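Local coordinates for protein putative aldo/keto reductase (Salmonella enterica subsp. enterica serovar Typhimurium, PDB 4R9O) that probably works as an NADP-dependent oxidoreductase of the aldo/keto reductase family, built on a TIM-barrel fold, at residues Val84-Ile89 and Met127-Arg132. Sequence-based numbering, arbitrary orientation.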
loop_
_atom_site.group_PDB
_atom_site.type_symbol
_atom_site.label_atom_id
_atom_site.label_comp_id
_atom_site.label_asym_id
_atom_site.label_seq_id
_atom_site.Cartn_x
_atom_site.Cartn_y
_atom_site.Cartn_z
ATOM N N VAL C 84 -2.044 34.459 -15.012
ATOM C CA VAL C 84 -1.749 33.704 -13.808
ATOM C C VAL C 84 -0.349 33.150 -13.956
ATOM O O VAL C 84 -0.024 32.555 -14.986
ATOM C CB VAL C 84 -2.738 32.538 -13.585
ATOM C CG1 VAL C 84 -2.378 31.769 -12.294
ATOM C CG2 VAL C 84 -4.190 33.027 -13.539
ATOM N N THR C 85 0.490 33.344 -12.946
ATOM C CA THR C 85 1.788 32.692 -12.967
ATOM C C THR C 85 2.146 32.137 -11.588
ATOM O O THR C 85 1.366 32.262 -10.636
ATOM C CB THR C 85 2.895 33.640 -13.476
ATOM O OG1 THR C 85 4.087 32.879 -13.713
ATOM C CG2 THR C 85 3.168 34.761 -12.480
ATOM N N LYS C 86 3.301 31.482 -11.497
ATOM C CA LYS C 86 3.658 30.732 -10.296
ATOM C C LYS C 86 5.135 30.820 -9.981
ATOM O O LYS C 86 5.942 31.118 -10.855
ATOM C CB LYS C 86 3.290 29.247 -10.432
ATOM C CG LYS C 86 2.033 28.923 -11.192
ATOM C CD LYS C 86 1.811 27.414 -11.181
ATOM C CE LYS C 86 0.697 26.994 -12.120
ATOM N NZ LYS C 86 1.040 27.243 -13.551
ATOM N N CYS C 87 5.472 30.523 -8.727
ATOM C CA CYS C 87 6.851 30.371 -8.288
ATOM C C CYS C 87 6.900 29.351 -7.148
ATOM O O CYS C 87 5.859 28.976 -6.606
ATOM C CB CYS C 87 7.442 31.707 -7.837
ATOM S SG CYS C 87 6.725 32.387 -6.323
ATOM N N GLY C 88 8.100 28.899 -6.795
ATOM C CA GLY C 88 8.253 27.936 -5.718
ATOM C C GLY C 88 9.113 26.743 -6.080
ATOM O O GLY C 88 9.699 26.095 -5.206
ATOM N N ILE C 89 9.224 26.453 -7.371
ATOM C CA ILE C 89 10.069 25.343 -7.795
ATOM C C ILE C 89 11.417 25.839 -8.340
ATOM O O ILE C 89 11.497 26.881 -8.998
ATOM C CB ILE C 89 9.348 24.476 -8.841
ATOM C CG1 ILE C 89 8.017 23.965 -8.266
ATOM C CG2 ILE C 89 10.223 23.305 -9.278
ATOM C CD1 ILE C 89 7.182 23.180 -9.256
ATOM N N MET C 127 -2.944 36.984 -10.937
ATOM C CA MET C 127 -2.801 36.043 -9.839
ATOM C C MET C 127 -1.419 35.387 -9.791
ATOM O O MET C 127 -0.837 35.044 -10.816
ATOM C CB MET C 127 -3.904 34.967 -9.915
ATOM C CG MET C 127 -3.859 33.950 -8.770
ATOM S SD MET C 127 -5.422 33.057 -8.530
ATOM C CE MET C 127 -5.501 32.053 -10.013
ATOM N N LEU C 128 -0.896 35.231 -8.577
ATOM C CA LEU C 128 0.361 34.524 -8.358
ATOM C C LEU C 128 0.116 33.301 -7.474
ATOM O O LEU C 128 -0.549 33.400 -6.436
ATOM C CB LEU C 128 1.397 35.453 -7.720
ATOM C CG LEU C 128 2.778 34.857 -7.412
ATOM C CD1 LEU C 128 3.564 34.515 -8.687
ATOM C CD2 LEU C 128 3.578 35.791 -6.534
ATOM N N LEU C 129 0.646 32.154 -7.893
ATOM C CA LEU C 129 0.473 30.906 -7.152
ATOM C C LEU C 129 1.788 30.385 -6.557
ATOM O O LEU C 129 2.849 30.554 -7.142
ATOM C CB LEU C 129 -0.118 29.823 -8.060
ATOM C CG LEU C 129 -1.367 30.086 -8.902
ATOM C CD1 LEU C 129 -1.747 28.807 -9.659
ATOM C CD2 LEU C 129 -2.527 30.586 -8.044
ATOM N N ILE C 130 1.706 29.756 -5.390
ATOM C CA ILE C 130 2.759 28.857 -4.935
ATOM C C ILE C 130 2.593 27.547 -5.708
ATOM O O ILE C 130 1.546 26.882 -5.631
ATOM C CB ILE C 130 2.698 28.582 -3.405
ATOM C CG1 ILE C 130 2.566 29.891 -2.620
ATOM C CG2 ILE C 130 3.937 27.797 -2.948
ATOM C CD1 ILE C 130 3.818 30.790 -2.709
ATOM N N HIS C 131 3.631 27.184 -6.451
ATOM C CA HIS C 131 3.550 26.119 -7.447
ATOM C C HIS C 131 3.347 24.743 -6.818
ATOM O O HIS C 131 2.589 23.904 -7.328
ATOM C CB HIS C 131 4.823 26.129 -8.293
ATOM C CG HIS C 131 4.661 25.535 -9.663
ATOM N ND1 HIS C 131 5.513 25.833 -10.701
ATOM C CD2 HIS C 131 3.751 24.657 -10.153
ATOM C CE1 HIS C 131 5.134 25.169 -11.783
ATOM N NE2 HIS C 131 4.071 24.447 -11.476
ATOM N N ARG C 132 4.016 24.526 -5.694
ATOM C CA ARG C 132 3.941 23.239 -5.024
ATOM C C ARG C 132 4.122 23.415 -3.512
ATOM O O ARG C 132 4.788 24.358 -3.073
ATOM C CB ARG C 132 4.986 22.275 -5.609
ATOM C CG ARG C 132 4.347 20.938 -6.037
ATOM C CD ARG C 132 5.013 20.222 -7.207
ATOM N NE ARG C 132 4.099 20.120 -8.347
ATOM C CZ ARG C 132 4.449 20.274 -9.625
ATOM N NH1 ARG C 132 5.715 20.492 -9.953
ATOM N NH2 ARG C 132 3.538 20.178 -10.585
HETATM O O HOH W 1 7.700 27.502 -9.691
#
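Lys86 and Ile89 grip the imidazole of His131 from opposite faces, at the C-terminal ends of the paired parallel segments 84-87 and 127-130. CD of Lys86 lies 3.6 Å from the ring centroid and CD1 of Ile89 lies 3.5 Å from it on the other side; both are CH-pi contacts, shifted toward the rim. With CG anti to the backbone N (chi1 -155°), the ring stands between these two aliphatic chains. Its ND1 edge is hydrogen-bonded, in plane, to a water that in turn accepts the N-H of Ile89, while NE2 bonds to Glu224 of the second subunit, so both ring nitrogens have partners, which should hold the ring's rotation.

Four backbone hydrogen bonds join the strands in parallel register. Thr85 N donates to Met127 O and Thr85 O accepts from Leu129 N (2.8 Å); Cys87 N then bonds to Leu129 O, and Cys87 O receives His131 N at 2.9 Å, carrying the pairing one residue past strand 127-130.

Apolar contacts line both faces of the sheet. On one, CG1 of Val84 rests 3.9 Å from both CE of Met127 and CG of Leu129, and the Lys86 chain runs alongside Leu129. On the other, CG2 of Thr85 meets CD1 of Leu128 at 3.8 Å.

The face of Lys86 looks into the TIM barrel, where its NZ forms a salt bridge with Asp53 and a hydrogen bond with Tyr58, the probable proton donor; with His131, these three form a set consistent with the Asp-Tyr-Lys-His tetrad of aldo/keto reductases. The face of Cys87, Leu128 and Ile130 packs outward against helices 106-119 and 139-151, and strands 51-53 and 155-161 flank the pair in the barrel wall.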